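Local structure of putative phosphatase/phosphodiesterase MPN_349 (Mycoplasma pneumoniae M129, 1T71) at residues D88-A100 with N122-N136. The protein is a putative iron-dependent phosphatase or phosphodiesterase of the YmdB-like family, probably hydrolysing 2',3'-cyclic nucleotides at a two-iron centre. Numbering follows the deposited sequence.
Sequences DLVRPLNLDTSFA and NLLGTSVPLPFKTTN
The rings of Phe-99 and Phe-132 stack face to face, centroids 3.9 Å apart and planes only 13° from parallel. Phe-132 CG, set between its backbone N and carbonyl carbon (chi1 53°), lies over the centre of the Phe-99 ring; Leu-130 CB covers the other face of Phe-132. Phe-132 CB touches Phe-99 CD2 at 3.4 Å. One methyl of Leu-95, CD2, approaches Phe-132 CE2 obliquely at 3.7 Å. Beside the stack, the backbones of Leu-95 and Thr-134 form a single bridge: Thr-135 N donates to Asn-94 O (2.9 Å), and Asp-96 N reaches Lys-133 O in a weak bond. The Asn-94 side chain lies between Leu-124 and Thr-135, its ND2 2.9 Å from Leu-124 O; its closeness to Thr-135 O is doubtful. Farther along, Leu-93 N gives a nearly straight bond to Asn-122 O (2.9 Å, 168°), while Pro-92 CB packs on Leu-124 CD1 (3.7 Å). In this calcineurin-like metallophosphoesterase fold, 89-90 is an edge strand of one mixed sheet and 117-124 belongs to the other, so the contact joins loops leaving the two sheets; Leu-124 lies beside the iron ligands Asn-71 and His-158. The type I turn Asp-96 to Phe-99, which presents the Phe-99 ring, is braced by an Asx turn: Asp-96 OD1 accepts from Ser-98 N (2.6 Å) and, from above the carboxylate plane, Ser-98 OG. A water links Ser-98 OG to Lys-133 N. Trp-74 meets both stacked rings steeply, edge-to-face on Phe-99.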
ATOM      1  N   ASP A  88      11.313  -3.792   9.767  1.00 28.12           N
ATOM      2  CA  ASP A  88       9.949  -4.171   9.408  1.00 27.04           C
ATOM      3  C   ASP A  88       9.388  -3.312   8.280  1.00 26.46           C
ATOM      4  O   ASP A  88       8.173  -3.168   8.151  1.00 24.96           O
ATOM      5  CB  ASP A  88       9.041  -4.059  10.632  1.00 32.42           C
ATOM      6  CG  ASP A  88       9.278  -2.783  11.414  1.00 34.58           C
ATOM      7  OD1 ASP A  88       9.781  -1.809  10.818  1.00 34.71           O
ATOM      8  OD2 ASP A  88       8.960  -2.747  12.621  1.00 36.23           O
ATOM      9  N   LEU A  89      10.283  -2.760   7.463  1.00 26.76           N
ATOM     10  CA  LEU A  89       9.900  -1.891   6.351  1.00 26.53           C
ATOM     11  C   LEU A  89      10.474  -2.420   5.041  1.00 26.91           C
ATOM     12  O   LEU A  89      11.679  -2.658   4.938  1.00 28.11           O
ATOM     13  CB  LEU A  89      10.437  -0.481   6.625  1.00 31.28           C
ATOM     14  CG  LEU A  89      10.356   0.742   5.700  1.00 33.69           C
ATOM     15  CD1 LEU A  89      10.340   0.330   4.241  1.00 33.74           C
ATOM     16  CD2 LEU A  89       9.133   1.569   6.057  1.00 33.25           C
ATOM     17  N   VAL A  90       9.619  -2.590   4.037  1.00 22.22           N
ATOM     18  CA  VAL A  90      10.071  -3.072   2.739  1.00 23.23           C
ATOM     19  C   VAL A  90       9.818  -2.031   1.646  1.00 23.06           C
ATOM     20  O   VAL A  90       8.738  -1.441   1.566  1.00 23.29           O
ATOM     21  CB  VAL A  90       9.360  -4.399   2.343  1.00 37.71           C
ATOM     22  CG1 VAL A  90       9.531  -5.434   3.448  1.00 40.37           C
ATOM     23  CG2 VAL A  90       7.884  -4.153   2.099  1.00 40.62           C
ATOM     24  N   ARG A  91      10.824  -1.806   0.810  1.00 22.05           N
ATOM     25  CA  ARG A  91      10.705  -0.854  -0.280  1.00 23.55           C
ATOM     26  C   ARG A  91      10.678  -1.625  -1.594  1.00 23.07           C
ATOM     27  O   ARG A  91      10.833  -2.845  -1.605  1.00 25.29           O
ATOM     28  CB  ARG A  91      11.873   0.146  -0.239  1.00 25.42           C
ATOM     29  CG  ARG A  91      13.245  -0.450   0.042  1.00 22.46           C
ATOM     30  CD  ARG A  91      13.793  -1.245  -1.133  1.00 24.15           C
ATOM     31  NE  ARG A  91      15.168  -1.669  -0.880  1.00 25.56           N
ATOM     32  CZ  ARG A  91      15.950  -2.280  -1.770  1.00 26.68           C
ATOM     33  NH1 ARG A  91      15.500  -2.549  -2.991  1.00 26.38           N
ATOM     34  NH2 ARG A  91      17.187  -2.624  -1.437  1.00 25.25           N
ATOM     35  N   PRO A  92      10.470  -0.935  -2.719  1.00 25.19           N
ATOM     36  CA  PRO A  92      10.439  -1.664  -3.995  1.00 26.67           C
ATOM     37  C   PRO A  92      11.747  -2.429  -4.284  1.00 27.76           C
ATOM     38  O   PRO A  92      12.830  -1.843  -4.302  1.00 26.64           O
ATOM     39  CB  PRO A  92      10.162  -0.557  -5.011  1.00 24.61           C
ATOM     40  CG  PRO A  92       9.350   0.444  -4.203  1.00 23.56           C
ATOM     41  CD  PRO A  92      10.114   0.484  -2.908  1.00 23.44           C
ATOM     42  N   LEU A  93      11.629  -3.739  -4.502  1.00 27.04           N
ATOM     43  CA  LEU A  93      12.772  -4.619  -4.785  1.00 27.79           C
ATOM     44  C   LEU A  93      13.327  -4.363  -6.179  1.00 28.84           C
ATOM     45  O   LEU A  93      14.524  -4.471  -6.437  1.00 28.66           O
ATOM     46  CB  LEU A  93      12.318  -6.085  -4.688  1.00 24.33           C
ATOM     47  CG  LEU A  93      13.315  -7.199  -5.023  1.00 25.42           C
ATOM     48  CD1 LEU A  93      14.482  -7.176  -4.040  1.00 25.04           C
ATOM     49  CD2 LEU A  93      12.601  -8.542  -4.944  1.00 23.79           C
ATOM     50  N   ASN A  94      12.390  -4.031  -7.052  1.00 32.38           N
ATOM     51  CA  ASN A  94      12.531  -3.748  -8.477  1.00 34.54           C
ATOM     52  C   ASN A  94      13.485  -2.606  -8.906  1.00 33.60           C
ATOM     53  O   ASN A  94      13.270  -1.997  -9.958  1.00 31.22           O
ATOM     54  CB  ASN A  94      11.108  -3.439  -8.964  1.00 45.69           C
ATOM     55  CG  ASN A  94      10.876  -3.856 -10.363  1.00 49.19           C
ATOM     56  OD1 ASN A  94      11.356  -4.912 -10.785  1.00 55.85           O
ATOM     57  ND2 ASN A  94      10.119  -3.051 -11.108  1.00 47.17           N
ATOM     58  N   LEU A  95      14.534  -2.331  -8.132  1.00 34.17           N
ATOM     59  CA  LEU A  95      15.439  -1.212  -8.439  1.00 34.13           C
ATOM     60  C   LEU A  95      16.709  -1.481  -9.258  1.00 35.00           C
ATOM     61  O   LEU A  95      17.465  -2.408  -8.978  1.00 36.72           O
ATOM     62  CB  LEU A  95      15.827  -0.511  -7.130  1.00 27.91           C
ATOM     63  CG  LEU A  95      14.659  -0.085  -6.226  1.00 26.84           C
ATOM     64  CD1 LEU A  95      15.200   0.516  -4.932  1.00 25.20           C
ATOM     65  CD2 LEU A  95      13.774   0.917  -6.943  1.00 27.01           C
ATOM     66  N   ASP A  96      16.943  -0.643 -10.266  1.00 33.09           N
ATOM     67  CA  ASP A  96      18.119  -0.768 -11.126  1.00 32.39           C
ATOM     68  C   ASP A  96      19.337  -0.183 -10.411  1.00 32.24           C
ATOM     69  O   ASP A  96      19.230   0.829  -9.717  1.00 30.12           O
ATOM     70  CB  ASP A  96      17.879  -0.035 -12.451  1.00 39.09           C
ATOM     71  CG  ASP A  96      19.078  -0.103 -13.386  1.00 41.45           C
ATOM     72  OD1 ASP A  96      20.080   0.596 -13.131  1.00 44.31           O
ATOM     73  OD2 ASP A  96      19.023  -0.865 -14.375  1.00 40.71           O
ATOM     74  N   THR A  97      20.494  -0.815 -10.586  1.00 31.59           N
ATOM     75  CA  THR A  97      21.711  -0.359  -9.924  1.00 33.00           C
ATOM     76  C   THR A  97      22.131   1.079 -10.223  1.00 32.78           C
ATOM     77  O   THR A  97      22.870   1.677  -9.445  1.00 32.73           O
ATOM     78  CB  THR A  97      22.895  -1.302 -10.224  1.00 40.42           C
ATOM     79  OG1 THR A  97      22.988  -1.535 -11.636  1.00 43.94           O
ATOM     80  CG2 THR A  97      22.709  -2.627  -9.498  1.00 41.26           C
ATOM     81  N   SER A  98      21.658   1.642 -11.331  1.00 34.67           N
ATOM     82  CA  SER A  98      22.004   3.018 -11.675  1.00 35.59           C
ATOM     83  C   SER A  98      21.356   3.998 -10.698  1.00 36.99           C
ATOM     84  O   SER A  98      21.788   5.144 -10.561  1.00 37.11           O
ATOM     85  CB  SER A  98      21.538   3.348 -13.091  1.00 36.99           C
ATOM     86  OG  SER A  98      20.124   3.299 -13.181  1.00 39.46           O
ATOM     87  N   PHE A  99      20.311   3.536 -10.022  1.00 35.54           N
ATOM     88  CA  PHE A  99      19.591   4.363  -9.066  1.00 35.59           C
ATOM     89  C   PHE A  99      20.260   4.349  -7.695  1.00 35.83           C
ATOM     90  O   PHE A  99      20.557   3.285  -7.154  1.00 35.30           O
ATOM     91  CB  PHE A  99      18.145   3.855  -8.943  1.00 33.75           C
ATOM     92  CG  PHE A  99      17.318   4.581  -7.913  1.00 32.65           C
ATOM     93  CD1 PHE A  99      16.543   3.870  -7.002  1.00 31.61           C
ATOM     94  CD2 PHE A  99      17.291   5.971  -7.869  1.00 32.82           C
ATOM     95  CE1 PHE A  99      15.749   4.528  -6.058  1.00 33.69           C
ATOM     96  CE2 PHE A  99      16.500   6.643  -6.931  1.00 34.16           C
ATOM     97  CZ  PHE A  99      15.728   5.919  -6.024  1.00 33.88           C
ATOM     98  N   ALA A 100      20.521   5.529  -7.138  1.00 41.84           N
ATOM     99  CA  ALA A 100      21.105   5.596  -5.801  1.00 43.90           C
ATOM    100  C   ALA A 100      19.973   5.005  -4.968  1.00 44.51           C
ATOM    101  O   ALA A 100      18.815   5.139  -5.344  1.00 49.05           O
ATOM    102  CB  ALA A 100      21.353   7.045  -5.404  1.00 31.64           C
ATOM    103  N   ASN A 122       7.611  -5.975  -2.060  1.00 25.87           N
ATOM    104  CA  ASN A 122       7.073  -4.733  -2.612  1.00 25.41           C
ATOM    105  C   ASN A 122       7.737  -4.523  -3.973  1.00 24.74           C
ATOM    106  O   ASN A 122       8.950  -4.664  -4.104  1.00 25.69           O
ATOM    107  CB  ASN A 122       7.396  -3.576  -1.643  1.00 24.64           C
ATOM    108  CG  ASN A 122       6.860  -2.217  -2.112  1.00 27.54           C
ATOM    109  OD1 ASN A 122       5.789  -2.118  -2.731  1.00 26.86           O
ATOM    110  ND2 ASN A 122       7.598  -1.156  -1.783  1.00 21.43           N
ATOM    111  N   LEU A 123       6.942  -4.207  -4.988  1.00 24.99           N
ATOM    112  CA  LEU A 123       7.473  -3.994  -6.334  1.00 23.96           C
ATOM    113  C   LEU A 123       6.828  -2.787  -7.005  1.00 24.63           C
ATOM    114  O   LEU A 123       5.716  -2.392  -6.652  1.00 25.48           O
ATOM    115  CB  LEU A 123       7.225  -5.229  -7.199  1.00 22.52           C
ATOM    116  CG  LEU A 123       7.931  -6.532  -6.811  1.00 25.48           C
ATOM    117  CD1 LEU A 123       7.088  -7.724  -7.251  1.00 24.21           C
ATOM    118  CD2 LEU A 123       9.313  -6.574  -7.456  1.00 19.35           C
ATOM    119  N   LEU A 124       7.535  -2.212  -7.975  1.00 23.60           N
ATOM    120  CA  LEU A 124       7.041  -1.062  -8.734  1.00 23.16           C
ATOM    121  C   LEU A 124       6.634  -1.498 -10.138  1.00 23.41           C
ATOM    122  O   LEU A 124       7.396  -2.158 -10.851  1.00 23.03           O
ATOM    123  CB  LEU A 124       8.122   0.026  -8.830  1.00 20.50           C
ATOM    124  CG  LEU A 124       8.164   1.088  -7.728  1.00 20.05           C
ATOM    125  CD1 LEU A 124       9.503   1.810  -7.752  1.00 21.83           C
ATOM    126  CD2 LEU A 124       7.027   2.078  -7.935  1.00 17.90           C
ATOM    127  N   GLY A 125       5.424  -1.128 -10.534  1.00 21.10           N
ATOM    128  CA  GLY A 125       4.947  -1.491 -11.854  1.00 21.57           C
ATOM    129  C   GLY A 125       5.710  -0.734 -12.917  1.00 23.79           C
ATOM    130  O   GLY A 125       6.171   0.385 -12.693  1.00 21.81           O
ATOM    131  N   THR A 126       5.850  -1.343 -14.085  1.00 25.37           N
ATOM    132  CA  THR A 126       6.570  -0.701 -15.169  1.00 27.18           C
ATOM    133  C   THR A 126       5.744   0.459 -15.728  1.00 27.01           C
ATOM    134  O   THR A 126       6.274   1.340 -16.402  1.00 26.58           O
ATOM    135  CB  THR A 126       6.871  -1.718 -16.281  1.00 40.42           C
ATOM    136  OG1 THR A 126       7.871  -1.185 -17.153  1.00 45.31           O
ATOM    137  CG2 THR A 126       5.613  -2.020 -17.081  1.00 41.00           C
ATOM    138  N   SER A 127       4.445   0.456 -15.427  1.00 28.39           N
ATOM    139  CA  SER A 127       3.523   1.494 -15.887  1.00 29.22           C
ATOM    140  C   SER A 127       3.556   2.773 -15.042  1.00 30.09           C
ATOM    141  O   SER A 127       2.828   3.725 -15.320  1.00 31.70           O
ATOM    142  CB  SER A 127       2.087   0.950 -15.919  1.00 34.64           C
ATOM    143  OG  SER A 127       1.629   0.604 -14.617  1.00 35.13           O
ATOM    144  N   VAL A 128       4.385   2.795 -14.008  1.00 29.54           N
ATOM    145  CA  VAL A 128       4.489   3.975 -13.158  1.00 29.86           C
ATOM    146  C   VAL A 128       5.636   4.850 -13.651  1.00 29.98           C
ATOM    147  O   VAL A 128       6.762   4.379 -13.801  1.00 28.63           O
ATOM    148  CB  VAL A 128       4.781   3.603 -11.681  1.00 28.93           C
ATOM    149  CG1 VAL A 128       4.892   4.875 -10.841  1.00 30.27           C
ATOM    150  CG2 VAL A 128       3.688   2.708 -11.135  1.00 28.76           C
ATOM    151  N   PRO A 129       5.361   6.135 -13.923  1.00 36.05           N
ATOM    152  CA  PRO A 129       6.419   7.039 -14.395  1.00 36.97           C
ATOM    153  C   PRO A 129       7.359   7.326 -13.228  1.00 37.01           C
ATOM    154  O   PRO A 129       6.911   7.780 -12.177  1.00 37.95           O
ATOM    155  CB  PRO A 129       5.648   8.289 -14.818  1.00 33.02           C
ATOM    156  CG  PRO A 129       4.269   7.769 -15.122  1.00 34.17           C
ATOM    157  CD  PRO A 129       4.044   6.783 -14.010  1.00 32.05           C
ATOM    158  N   LEU A 130       8.647   7.050 -13.409  1.00 38.82           N
ATOM    159  CA  LEU A 130       9.638   7.277 -12.359  1.00 38.73           C
ATOM    160  C   LEU A 130      10.806   8.142 -12.826  1.00 39.58           C
ATOM    161  O   LEU A 130      11.121   8.188 -14.015  1.00 39.98           O
ATOM    162  CB  LEU A 130      10.209   5.945 -11.851  1.00 34.67           C
ATOM    163  CG  LEU A 130       9.467   5.050 -10.849  1.00 34.14           C
ATOM    164  CD1 LEU A 130       8.339   5.831 -10.188  1.00 34.07           C
ATOM    165  CD2 LEU A 130       8.939   3.818 -11.548  1.00 33.21           C
ATOM    166  N   PRO A 131      11.467   8.838 -11.882  1.00 36.55           N
ATOM    167  CA  PRO A 131      12.615   9.714 -12.137  1.00 36.07           C
ATOM    168  C   PRO A 131      13.867   8.866 -12.335  1.00 35.64           C
ATOM    169  O   PRO A 131      14.884   9.344 -12.830  1.00 36.54           O
ATOM    170  CB  PRO A 131      12.724  10.543 -10.856  1.00 36.67           C
ATOM    171  CG  PRO A 131      11.371  10.401 -10.205  1.00 37.14           C
ATOM    172  CD  PRO A 131      11.014   8.981 -10.490  1.00 36.35           C
ATOM    173  N   PHE A 132      13.783   7.604 -11.927  1.00 34.11           N
ATOM    174  CA  PHE A 132      14.902   6.676 -12.040  1.00 31.93           C
ATOM    175  C   PHE A 132      14.503   5.434 -12.827  1.00 33.33           C
ATOM    176  O   PHE A 132      13.347   5.270 -13.211  1.00 32.61           O
ATOM    177  CB  PHE A 132      15.371   6.251 -10.648  1.00 28.62           C
ATOM    178  CG  PHE A 132      14.267   5.712  -9.784  1.00 28.70           C
ATOM    179  CD1 PHE A 132      13.455   6.576  -9.057  1.00 27.31           C
ATOM    180  CD2 PHE A 132      14.005   4.346  -9.737  1.00 27.31           C
ATOM    181  CE1 PHE A 132      12.396   6.089  -8.298  1.00 28.18           C
ATOM    182  CE2 PHE A 132      12.945   3.848  -8.981  1.00 28.94           C
ATOM    183  CZ  PHE A 132      12.138   4.722  -8.259  1.00 28.07           C
ATOM    184  N   LYS A 133      15.468   4.548 -13.038  1.00 29.66           N
ATOM    185  CA  LYS A 133      15.234   3.330 -13.789  1.00 31.44           C
ATOM    186  C   LYS A 133      14.981   2.109 -12.892  1.00 31.15           C
ATOM    187  O   LYS A 133      15.599   1.951 -11.839  1.00 30.96           O
ATOM    188  CB  LYS A 133      16.426   3.091 -14.721  1.00 72.89           C
ATOM    189  CG  LYS A 133      16.355   1.806 -15.510  1.00 79.43           C
ATOM    190  CD  LYS A 133      17.016   1.952 -16.881  1.00 82.32           C
ATOM    191  CE  LYS A 133      16.998   0.619 -17.623  1.00 83.38           C
ATOM    192  NZ  LYS A 133      15.673  -0.068 -17.480  1.00 84.71           N
ATOM    193  N   THR A 134      14.059   1.250 -13.317  1.00 29.79           N
ATOM    194  CA  THR A 134      13.720   0.048 -12.559  1.00 29.73           C
ATOM    195  C   THR A 134      13.909  -1.204 -13.409  1.00 29.44           C
ATOM    196  O   THR A 134      13.949  -1.138 -14.637  1.00 27.57           O
ATOM    197  CB  THR A 134      12.244   0.067 -12.097  1.00 33.96           C
ATOM    198  OG1 THR A 134      11.392   0.149 -13.244  1.00 33.90           O
ATOM    199  CG2 THR A 134      11.967   1.259 -11.189  1.00 33.10           C
ATOM    200  N   THR A 135      14.020  -2.347 -12.743  1.00 34.31           N
ATOM    201  CA  THR A 135      14.162  -3.626 -13.431  1.00 31.94           C
ATOM    202  C   THR A 135      12.758  -4.212 -13.570  1.00 31.65           C
ATOM    203  O   THR A 135      11.841  -3.771 -12.885  1.00 30.00           O
ATOM    204  CB  THR A 135      15.048  -4.582 -12.631  1.00 27.87           C
ATOM    205  OG1 THR A 135      14.590  -4.631 -11.277  1.00 25.07           O
ATOM    206  CG2 THR A 135      16.494  -4.100 -12.649  1.00 28.26           C
ATOM    207  N   ASN A 136      12.586  -5.193 -14.454  1.00 30.25           N
ATOM    208  CA  ASN A 136      11.271  -5.798 -14.690  1.00 29.80           C
ATOM    209  C   ASN A 136      10.686  -6.512 -13.464  1.00 30.10           C
ATOM    210  O   ASN A 136      11.288  -7.444 -12.939  1.00 29.66           O
ATOM    211  CB  ASN A 136      11.356  -6.782 -15.857  1.00 27.06           C
ATOM    212  CG  ASN A 136       9.991  -7.133 -16.415  1.00 29.17           C
ATOM    213  OD1 ASN A 136       9.555  -6.569 -17.423  1.00 31.48           O
ATOM    214  ND2 ASN A 136       9.298  -8.048 -15.754  1.00 26.62           N
TER
HETATM  215  O   HOH W   1      18.324   5.483 -12.420  1.00 31.94           O